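Long-range contacts in rifamycin polyketide synthase (Amycolatopsis mediterranei, PDB 4LN9), which probably dehydrates a polyketide intermediate through the dehydratase domain of the terminal module of the rifamycin assembly line: residues L102-P107 and F265-L270; T132-S137 and W145-T150; R202-R207 and T215-A220. All blocks are in the same frame, centred on the assembly; numbering follows the deposited sequence.

Contact 1: residues L102-P107 and F265-L270; sequences LVIEAP and FAWNGL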
loop_
_atom_site.group_PDB
_atom_site.type_symbol
_atom_site.label_atom_id
_atom_site.label_comp_id
_atom_site.label_asym_id
_atom_site.label_seq_id
_atom_site.Cartn_x
_atom_site.Cartn_y
_atom_site.Cartn_z
ATOM N N LEU A 102 -10.492 4.301 -19.696
ATOM C CA LEU A 102 -11.011 4.326 -18.332
ATOM C C LEU A 102 -12.531 4.326 -18.342
ATOM O O LEU A 102 -13.156 5.145 -19.018
ATOM C CB LEU A 102 -10.487 5.548 -17.573
ATOM C CG LEU A 102 -10.684 5.535 -16.054
ATOM C CD1 LEU A 102 -9.853 4.435 -15.413
ATOM C CD2 LEU A 102 -10.346 6.890 -15.446
ATOM N N VAL A 103 -13.123 3.334 -17.686
ATOM C CA VAL A 103 -14.573 3.269 -17.572
ATOM C C VAL A 103 -15.023 3.666 -16.172
ATOM O O VAL A 103 -14.493 3.167 -15.179
ATOM C CB VAL A 103 -15.106 1.862 -17.903
ATOM C CG1 VAL A 103 -16.604 1.788 -17.648
ATOM C CG2 VAL A 103 -14.787 1.502 -19.347
ATOM N N ILE A 104 -15.912 4.652 -16.094
ATOM C CA ILE A 104 -16.439 5.089 -14.805
ATOM C C ILE A 104 -17.654 4.257 -14.406
ATOM O O ILE A 104 -18.618 4.150 -15.163
ATOM C CB ILE A 104 -16.821 6.582 -14.816
ATOM C CG1 ILE A 104 -15.713 7.413 -15.467
ATOM C CG2 ILE A 104 -17.090 7.073 -13.400
ATOM C CD1 ILE A 104 -14.477 7.564 -14.607
ATOM N N GLU A 105 -17.567 3.606 -13.251
ATOM C CA GLU A 105 -18.540 2.589 -12.870
ATOM C C GLU A 105 -19.618 3.178 -11.968
ATOM O O GLU A 105 -20.778 2.766 -12.024
ATOM C CB GLU A 105 -17.845 1.441 -12.146
ATOM C CG GLU A 105 -16.718 0.805 -12.937
ATOM C CD GLU A 105 -16.512 -0.647 -12.564
ATOM O OE1 GLU A 105 -16.024 -1.414 -13.422
ATOM O OE2 GLU A 105 -17.020 -1.059 -11.498
ATOM N N ALA A 106 -19.177 3.968 -10.994
ATOM C CA ALA A 106 -20.017 4.371 -9.874
ATOM C C ALA A 106 -19.436 5.632 -9.242
ATOM O O ALA A 106 -18.223 5.734 -9.062
ATOM C CB ALA A 106 -20.099 3.251 -8.843
ATOM N N PRO A 107 -20.300 6.603 -8.912
ATOM C CA PRO A 107 -19.856 7.890 -8.377
ATOM C C PRO A 107 -19.042 7.745 -7.091
ATOM O O PRO A 107 -19.413 6.975 -6.205
ATOM C CB PRO A 107 -21.170 8.618 -8.092
ATOM C CG PRO A 107 -22.131 8.039 -9.073
ATOM C CD PRO A 107 -21.747 6.590 -9.194
ATOM N N PHE A 265 -18.848 8.612 -19.028
ATOM C CA PHE A 265 -18.942 7.157 -18.898
ATOM C C PHE A 265 -17.641 6.447 -19.278
ATOM O O PHE A 265 -17.011 5.804 -18.440
ATOM C CB PHE A 265 -20.124 6.611 -19.706
ATOM C CG PHE A 265 -20.229 5.112 -19.695
ATOM C CD1 PHE A 265 -20.159 4.395 -20.878
ATOM C CD2 PHE A 265 -20.490 4.426 -18.518
ATOM C CE1 PHE A 265 -20.269 3.017 -20.881
ATOM C CE2 PHE A 265 -20.595 3.047 -18.512
ATOM C CZ PHE A 265 -20.490 2.342 -19.696
ATOM N N ALA A 266 -17.223 6.600 -20.533
ATOM C CA ALA A 266 -16.028 5.923 -21.031
ATOM C C ALA A 266 -15.022 6.896 -21.644
ATOM O O ALA A 266 -15.326 7.596 -22.611
ATOM C CB ALA A 266 -16.406 4.843 -22.033
ATOM N N TRP A 267 -13.794 6.850 -21.136
ATOM C CA TRP A 267 -12.700 7.674 -21.640
ATOM C C TRP A 267 -11.815 6.826 -22.501
ATOM O O TRP A 267 -11.395 5.746 -22.082
ATOM C CB TRP A 267 -11.881 8.211 -20.472
ATOM C CG TRP A 267 -12.644 9.136 -19.558
ATOM C CD1 TRP A 267 -13.602 8.798 -18.607
ATOM C CD2 TRP A 267 -12.472 10.588 -19.427
ATOM N NE1 TRP A 267 -14.028 9.911 -17.928
ATOM C CE2 TRP A 267 -13.406 11.020 -18.387
ATOM C CE3 TRP A 267 -11.687 11.538 -20.061
ATOM C CZ2 TRP A 267 -13.541 12.349 -18.029
ATOM C CZ3 TRP A 267 -11.811 12.873 -19.671
ATOM C CH2 TRP A 267 -12.714 13.267 -18.678
ATOM N N ASN A 268 -11.373 7.374 -23.627
ATOM C CA ASN A 268 -10.470 6.649 -24.509
ATOM C C ASN A 268 -9.371 7.558 -25.035
ATOM O O ASN A 268 -9.648 8.648 -25.534
ATOM C CB ASN A 268 -11.246 6.040 -25.678
ATOM C CG ASN A 268 -12.224 4.970 -25.233
ATOM O OD1 ASN A 268 -13.429 5.209 -25.151
ATOM N ND2 ASN A 268 -11.706 3.786 -24.932
ATOM N N GLY A 269 -8.121 7.151 -24.832
ATOM C CA GLY A 269 -6.980 7.862 -25.402
ATOM C C GLY A 269 -6.772 9.236 -24.794
ATOM O O GLY A 269 -6.672 10.234 -25.510
ATOM N N LEU A 270 -6.636 9.280 -23.473
ATOM C CA LEU A 270 -6.297 10.525 -22.800
ATOM C C LEU A 270 -4.805 10.669 -22.510
ATOM O O LEU A 270 -4.182 9.784 -21.916
ATOM C CB LEU A 270 -7.116 10.728 -21.528
ATOM C CG LEU A 270 -6.786 12.109 -20.960
ATOM C CD1 LEU A 270 -7.983 13.053 -20.939
ATOM C CD2 LEU A 270 -6.095 12.045 -19.601
#

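Contact 2: residues T132-S137 and W145-T150; sequences TVDVFS and WLRHAT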
loop_
_atom_site.group_PDB
_atom_site.type_symbol
_atom_site.label_atom_id
_atom_site.label_comp_id
_atom_site.label_asym_id
_atom_site.label_seq_id
_atom_site.Cartn_x
_atom_site.Cartn_y
_atom_site.Cartn_z
ATOM N N THR A 132 -3.263 -2.540 -15.773
ATOM C CA THR A 132 -4.609 -2.213 -15.320
ATOM C C THR A 132 -4.557 -1.141 -14.242
ATOM O O THR A 132 -3.593 -1.055 -13.481
ATOM C CB THR A 132 -5.333 -3.443 -14.754
ATOM O OG1 THR A 132 -4.546 -4.013 -13.702
ATOM C CG2 THR A 132 -5.551 -4.482 -15.843
ATOM N N VAL A 133 -5.589 -0.306 -14.201
ATOM C CA VAL A 133 -5.759 0.635 -13.104
ATOM C C VAL A 133 -7.201 0.586 -12.603
ATOM O O VAL A 133 -8.123 0.348 -13.386
ATOM C CB VAL A 133 -5.383 2.073 -13.526
ATOM C CG1 VAL A 133 -6.236 2.529 -14.700
ATOM C CG2 VAL A 133 -5.518 3.030 -12.352
ATOM N N ASP A 134 -7.355 0.517 -11.282
ATOM C CA ASP A 134 -8.681 0.517 -10.671
ATOM C C ASP A 134 -8.723 1.563 -9.565
ATOM O O ASP A 134 -7.726 1.783 -8.879
ATOM C CB ASP A 134 -9.005 -0.863 -10.090
ATOM C CG ASP A 134 -9.205 -1.918 -11.164
ATOM O OD1 ASP A 134 -10.333 -2.027 -11.691
ATOM O OD2 ASP A 134 -8.265 -2.708 -11.401
ATOM N N VAL A 135 -9.860 2.234 -9.417
ATOM C CA VAL A 135 -10.035 3.185 -8.324
ATOM C C VAL A 135 -11.121 2.721 -7.359
ATOM O O VAL A 135 -12.229 2.389 -7.775
ATOM C CB VAL A 135 -10.370 4.597 -8.844
ATOM C CG1 VAL A 135 -10.629 5.544 -7.683
ATOM C CG2 VAL A 135 -9.240 5.119 -9.721
ATOM N N PHE A 136 -10.755 2.584 -6.086
ATOM C CA PHE A 136 -11.678 2.092 -5.065
ATOM C C PHE A 136 -11.901 3.150 -3.992
ATOM O O PHE A 136 -10.982 3.902 -3.661
ATOM C CB PHE A 136 -11.134 0.822 -4.407
ATOM C CG PHE A 136 -10.858 -0.293 -5.372
ATOM C CD1 PHE A 136 -11.880 -1.130 -5.795
ATOM C CD2 PHE A 136 -9.557 -0.603 -5.732
ATOM C CE1 PHE A 136 -11.623 -2.175 -6.664
ATOM C CE2 PHE A 136 -9.287 -1.670 -6.569
ATOM C CZ PHE A 136 -10.325 -2.442 -7.056
ATOM N N SER A 137 -13.001 2.996 -3.258
ATOM C CA SER A 137 -13.217 3.771 -2.045
ATOM C C SER A 137 -13.830 2.944 -0.919
ATOM O O SER A 137 -14.570 1.988 -1.159
ATOM C CB SER A 137 -14.082 4.999 -2.334
ATOM O OG SER A 137 -15.432 4.631 -2.555
ATOM N N TRP A 145 -15.272 -2.275 0.068
ATOM C CA TRP A 145 -14.824 -1.265 -0.882
ATOM C C TRP A 145 -15.742 -1.202 -2.064
ATOM O O TRP A 145 -16.210 -2.234 -2.549
ATOM C CB TRP A 145 -13.424 -1.610 -1.360
ATOM C CG TRP A 145 -12.380 -1.489 -0.287
ATOM C CD1 TRP A 145 -12.092 -2.392 0.731
ATOM C CD2 TRP A 145 -11.393 -0.421 -0.142
ATOM N NE1 TRP A 145 -11.030 -1.957 1.478
ATOM C CE2 TRP A 145 -10.588 -0.761 1.029
ATOM C CE3 TRP A 145 -11.149 0.774 -0.802
ATOM C CZ2 TRP A 145 -9.546 0.040 1.456
ATOM C CZ3 TRP A 145 -10.088 1.566 -0.370
ATOM C CH2 TRP A 145 -9.322 1.219 0.747
ATOM N N LEU A 146 -15.840 -0.017 -2.661
ATOM C CA LEU A 146 -16.649 0.195 -3.860
ATOM C C LEU A 146 -15.708 0.556 -5.015
ATOM O O LEU A 146 -14.728 1.271 -4.808
ATOM C CB LEU A 146 -17.629 1.347 -3.594
ATOM C CG LEU A 146 -18.772 1.715 -4.548
ATOM C CD1 LEU A 146 -19.529 0.480 -5.019
ATOM C CD2 LEU A 146 -19.715 2.700 -3.865
ATOM N N ARG A 147 -15.882 -0.086 -6.172
ATOM C CA ARG A 147 -15.071 0.288 -7.330
ATOM C C ARG A 147 -15.710 1.412 -8.128
ATOM O O ARG A 147 -16.908 1.386 -8.408
ATOM C CB ARG A 147 -14.777 -0.908 -8.236
ATOM C CG ARG A 147 -13.664 -0.624 -9.235
ATOM C CD ARG A 147 -13.201 -1.883 -9.948
ATOM N NE ARG A 147 -14.158 -2.300 -10.968
ATOM C CZ ARG A 147 -13.972 -3.328 -11.786
ATOM N NH1 ARG A 147 -12.846 -4.026 -11.731
ATOM N NH2 ARG A 147 -14.905 -3.651 -12.671
ATOM N N HIS A 148 -14.897 2.383 -8.532
ATOM C CA HIS A 148 -15.430 3.578 -9.174
ATOM C C HIS A 148 -15.029 3.671 -10.609
ATOM O O HIS A 148 -15.676 4.355 -11.402
ATOM C CB HIS A 148 -14.979 4.818 -8.432
ATOM C CG HIS A 148 -15.501 4.895 -7.027
ATOM N ND1 HIS A 148 -16.806 5.075 -6.755
ATOM C CD2 HIS A 148 -14.882 4.618 -5.809
ATOM C CE1 HIS A 148 -16.998 5.010 -5.425
ATOM N NE2 HIS A 148 -15.817 4.745 -4.847
ATOM N N ALA A 149 -13.885 3.085 -10.929
ATOM C CA ALA A 149 -13.371 3.141 -12.282
ATOM C C ALA A 149 -12.369 2.025 -12.497
ATOM O O ALA A 149 -11.640 1.644 -11.581
ATOM C CB ALA A 149 -12.730 4.493 -12.550
ATOM N N THR A 150 -12.306 1.537 -13.727
ATOM C CA THR A 150 -11.353 0.505 -14.087
ATOM C C THR A 150 -10.866 0.777 -15.504
ATOM O O THR A 150 -11.623 1.280 -16.335
ATOM C CB THR A 150 -11.998 -0.894 -14.011
ATOM O OG1 THR A 150 -11.014 -1.897 -14.292
ATOM C CG2 THR A 150 -13.143 -1.015 -15.006
#

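Contact 3: residues R202-R207 and T215-A220; sequences RAVWRR and TFAEIA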
loop_
_atom_site.group_PDB
_atom_site.type_symbol
_atom_site.label_atom_id
_atom_site.label_comp_id
_atom_site.label_asym_id
_atom_site.label_seq_id
_atom_site.Cartn_x
_atom_site.Cartn_y
_atom_site.Cartn_z
ATOM N N ARG A 202 -14.615 30.853 -19.570
ATOM C CA ARG A 202 -14.534 32.311 -19.680
ATOM C C ARG A 202 -15.194 32.850 -20.948
ATOM O O ARG A 202 -15.682 33.980 -20.973
ATOM C CB ARG A 202 -13.077 32.772 -19.611
ATOM C CG ARG A 202 -12.386 32.411 -18.308
ATOM C CD ARG A 202 -12.663 33.459 -17.242
ATOM N NE ARG A 202 -12.150 34.764 -17.644
ATOM C CZ ARG A 202 -12.567 35.923 -17.145
ATOM N NH1 ARG A 202 -13.470 35.946 -16.174
ATOM N NH2 ARG A 202 -12.049 37.060 -17.592
ATOM N N ALA A 203 -15.130 32.067 -22.019
ATOM C CA ALA A 203 -15.743 32.440 -23.286
ATOM C C ALA A 203 -15.984 31.168 -24.079
ATOM O O ALA A 203 -15.254 30.189 -23.928
ATOM C CB ALA A 203 -14.826 33.377 -24.061
ATOM N N VAL A 204 -17.012 31.182 -24.918
ATOM C CA VAL A 204 -17.288 30.063 -25.805
ATOM C C VAL A 204 -17.610 30.582 -27.201
ATOM O O VAL A 204 -18.233 31.633 -27.345
ATOM C CB VAL A 204 -18.480 29.237 -25.291
ATOM C CG1 VAL A 204 -18.964 28.275 -26.365
ATOM C CG2 VAL A 204 -18.095 28.490 -24.024
ATOM N N TRP A 205 -17.032 29.945 -28.219
ATOM C CA TRP A 205 -17.469 30.178 -29.596
ATOM C C TRP A 205 -17.922 28.894 -30.210
ATOM O O TRP A 205 -17.394 27.827 -29.892
ATOM C CB TRP A 205 -16.342 30.765 -30.440
ATOM C CG TRP A 205 -15.743 32.027 -29.875
ATOM C CD1 TRP A 205 -15.938 33.334 -30.315
ATOM C CD2 TRP A 205 -14.710 32.123 -28.841
ATOM N NE1 TRP A 205 -15.168 34.208 -29.592
ATOM C CE2 TRP A 205 -14.412 33.546 -28.687
ATOM C CE3 TRP A 205 -14.045 31.205 -28.042
ATOM C CZ2 TRP A 205 -13.485 34.003 -27.767
ATOM C CZ3 TRP A 205 -13.120 31.679 -27.111
ATOM C CH2 TRP A 205 -12.829 33.042 -26.997
ATOM N N ARG A 206 -18.803 28.995 -31.199
ATOM C CA ARG A 206 -19.340 27.814 -31.857
ATOM C C ARG A 206 -19.207 27.927 -33.371
ATOM O O ARG A 206 -19.282 29.020 -33.932
ATOM C CB ARG A 206 -20.805 27.603 -31.468
ATOM C CG ARG A 206 -21.461 26.406 -32.138
ATOM C CD ARG A 206 -22.974 26.438 -31.981
ATOM N NE ARG A 206 -23.379 26.556 -30.583
ATOM C CZ ARG A 206 -23.868 27.664 -30.038
ATOM N NH1 ARG A 206 -24.006 28.761 -30.771
ATOM N NH2 ARG A 206 -24.236 27.673 -28.764
ATOM N N ARG A 207 -19.011 26.786 -34.024
ATOM C CA ARG A 207 -18.785 26.737 -35.463
ATOM C C ARG A 207 -19.334 25.403 -35.976
ATOM O O ARG A 207 -19.254 24.395 -35.276
ATOM C CB ARG A 207 -17.282 26.829 -35.742
ATOM C CG ARG A 207 -16.908 27.052 -37.197
ATOM C CD ARG A 207 -15.570 26.397 -37.503
ATOM N NE ARG A 207 -14.487 27.375 -37.580
ATOM C CZ ARG A 207 -13.195 27.064 -37.587
ATOM N NH1 ARG A 207 -12.810 25.803 -37.443
ATOM N NH2 ARG A 207 -12.286 28.016 -37.754
ATOM N N THR A 215 -16.786 23.251 -30.676
ATOM C CA THR A 215 -16.882 24.226 -29.595
ATOM C C THR A 215 -15.490 24.705 -29.189
ATOM O O THR A 215 -14.613 23.899 -28.881
ATOM C CB THR A 215 -17.581 23.626 -28.361
ATOM O OG1 THR A 215 -18.895 23.180 -28.721
ATOM C CG2 THR A 215 -17.687 24.656 -27.246
ATOM N N PHE A 216 -15.290 26.021 -29.210
ATOM C CA PHE A 216 -14.036 26.621 -28.767
ATOM C C PHE A 216 -14.260 27.379 -27.462
ATOM O O PHE A 216 -15.328 27.950 -27.250
ATOM C CB PHE A 216 -13.505 27.573 -29.843
ATOM C CG PHE A 216 -13.254 26.908 -31.165
ATOM C CD1 PHE A 216 -12.174 26.056 -31.330
ATOM C CD2 PHE A 216 -14.154 27.049 -32.211
ATOM C CE1 PHE A 216 -11.959 25.408 -32.531
ATOM C CE2 PHE A 216 -13.930 26.425 -33.425
ATOM C CZ PHE A 216 -12.844 25.583 -33.577
ATOM N N ALA A 217 -13.291 27.321 -26.554
ATOM C CA ALA A 217 -13.444 28.007 -25.278
ATOM C C ALA A 217 -12.115 28.446 -24.689
ATOM O O ALA A 217 -11.074 27.842 -24.949
ATOM C CB ALA A 217 -14.207 27.139 -24.290
ATOM N N GLU A 218 -12.153 29.543 -23.938
ATOM C CA GLU A 218 -11.076 29.863 -23.020
ATOM C C GLU A 218 -11.474 29.479 -21.607
ATOM O O GLU A 218 -12.591 29.749 -21.163
ATOM C CB GLU A 218 -10.713 31.349 -23.100
ATOM C CG GLU A 218 -10.153 31.765 -24.454
ATOM C CD GLU A 218 -9.646 33.197 -24.487
ATOM O OE1 GLU A 218 -9.217 33.712 -23.430
ATOM O OE2 GLU A 218 -9.548 33.759 -25.600
ATOM N N ILE A 219 -10.585 28.741 -20.951
ATOM C CA ILE A 219 -10.839 28.229 -19.616
ATOM C C ILE A 219 -9.761 28.782 -18.698
ATOM O O ILE A 219 -8.587 28.810 -19.062
ATOM C CB ILE A 219 -10.745 26.691 -19.585
ATOM C CG1 ILE A 219 -11.474 26.080 -20.785
ATOM C CG2 ILE A 219 -11.287 26.146 -18.272
ATOM C CD1 ILE A 219 -12.975 26.265 -20.752
ATOM N N ALA A 220 -10.179 29.357 -17.575
ATOM C CA ALA A 220 -9.233 29.835 -16.578
ATOM C C ALA A 220 -9.783 29.588 -15.181
ATOM O O ALA A 220 -10.922 29.944 -14.883
ATOM C CB ALA A 220 -8.952 31.316 -16.784
#

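Contact 1: residues L102-P107 and F265-L270
Ile104 lays the CG1 branch of its side chain against the edge of the Trp267 indole, CG1 lying 3.9 Å from Trp267 NE1 and close to the ring plane. That branch sits anti to the carbonyl carbon of Ile104 (chi1 -46°), which sets it beside the backbone N, on the tryptophan side, and the two side chains cross at a slant. The indole N-H is buried here against aliphatic carbon and has no polar partner in the model. Further along the same face, Leu102 and Trp267 form a hydrogen-bonded antiparallel pair, with Leu102 CB 4.2 Å from Trp267 CB. The carbonyl oxygen of Leu102 lies in the plane of the indole at its edge. Two backbone bonds join this pair; the one from Trp267 N to Leu102 O is 2.8 Å long and almost straight. A third runs from Ile104 N to Phe265 O, also 2.8 Å.

On the other face the packing is thinner: Val103 CG1 approaches Phe265 CE2 at 4.3 Å, and Arg313 makes a cation-pi contact with the phenylalanine. Phe265 and Ala266 both face Val311 in a classic beta bulge on the far side of their strand. On the side of the sheet that carries Leu102 and Trp267, helix 80-93 packs with Leu83 on Ile104 and with Thr81 and Val84 on Trp267. Beyond Ile104, segment 102-107 diverges from strand 263-272. Strands 98-104 and 263-272 thus join the two halves of the domain edge to edge, an antiparallel seam consistent with the double hotdog fold of polyketide synthase dehydratases.

Contact 2: residues T132-S137 and W145-T150
Asp134 and Thr150 lie side by side with their side chains pointing the same way, and Thr150 OG1 donates to Asp134 OD1 over 2.7 Å, reaching the oxygen from above the carboxylate plane. With chi1 at -176°, the Thr150 hydroxyl points away from its own N and comes beside the acid. The same OD1 receives a weak, strongly bent bond from Arg147 NH1 at 3.2 Å, part of a salt bridge; the stronger partner of this arginine is Glu105. Arg147 bends at chi3 (76°), and its aliphatic part crosses the Phe136 ring obliquely, CG 3.6 Å from Phe136 CE1. One face of the guanidinium is covered by Thr150 CB. Phe136 CB in turn meets Trp145 CE3 at 3.6 Å, while Pro48 of the second subunit packs on both aromatic residues.

On the opposite face, Ser137 OG meets His148 NE2 near the imidazole plane; the modelled separation is implausibly short, so the exact geometry of this hydrogen bond is doubtful. His148 ND1 is hydrogen-bonded to Ala106 O. His148 N binds Val135 O at 2.8 Å, and the register slips by one residue at a beta bulge between Val135 and Phe136.

Asp134 OD2 is bonded to Gln49 of the second subunit, so both carboxylate oxygens are engaged; with the nearby arginine, these bonds would probably favour the ionised acid and fix its orientation at the dimer contact.

Contact 3: residues R202-R207 and T215-A220
Trp205 reaches across to the neighbouring strand with the six-membered end of its indole: CH2 lies 3.6 Å from Glu218 OE2, with the carboxylate oxygen at the ring edge and the two planes 37° apart. Its CG is anti to the carbonyl carbon (chi1 -55°), which sends the ring along the hairpin toward Glu218 rather than toward Arg207. Trp205 CE3 passes 4.1 Å from Phe216 CB, and the larger overlap between the strands lies here, at Trp205 and Phe216. Trp170 meets this indole edge-to-face and its NE1 is hydrogen-bonded to Glu218 OE2, tying the acid to the aromatic cluster.

The more deeply buried part is the reverse face. There Val204 CG1 touches Thr215 CG2 at 3.9 Å and Val204 CG2 lies 4.1 Å from Ala217 CB. Helix 236-251 covers this face, Ser249 against Val204 and Ser245 against Ala217. Backbone bonds hold the middle firmly: Trp205 N to Phe216 O is 2.8 Å and Phe216 N to Trp205 O is 2.9 Å.

Arg202 and Ala203 both face Glu218 in a classic beta bulge, where the bond from Glu218 N to Ala203 O is long, at 3.2 Å, and bent. The Arg202 side chain is exposed; its aliphatic CG rests against Ala220 CB, and its NE stays 6.6 Å from Glu218 OE1, too far for a salt bridge. At the other end Phe216 puts CZ and CE2 over one face of the Arg207 guanidinium, toward its rim, the planes 78° apart, while the arginine is paired with Glu214 and Pro173 O provides a further acceptor. The chemistry therefore divides: apolar packing secures the helix-facing side, whereas on the Trp205 side aromatic surfaces are framed by charged groups, and the bonds of Glu218 and Arg207 to residues beyond the hairpin probably limit their movement.

How the contacts relate
After the N-terminal strands and helix 80-93, strand 98-104 enters contact 1, whose second segment begins 158 residues after the first ends. Within that large loop the chain closes two short hairpins in series: contact 2, between strands 131-139 and 146-154, then contact 3, between 201-207 and 214-220. Both nest inside contact 1 and neither crosses the other. Strand 146-154 borders strand 98-104, so contacts 1 and 2 touch directly, through a salt bridge from Glu105 to Arg147. The centre of contact 3 is about 24 Å from that of contact 1. The seam lies between the hairpins, on opposite sides of the chain's centre; three strands separate it from that of contact 3.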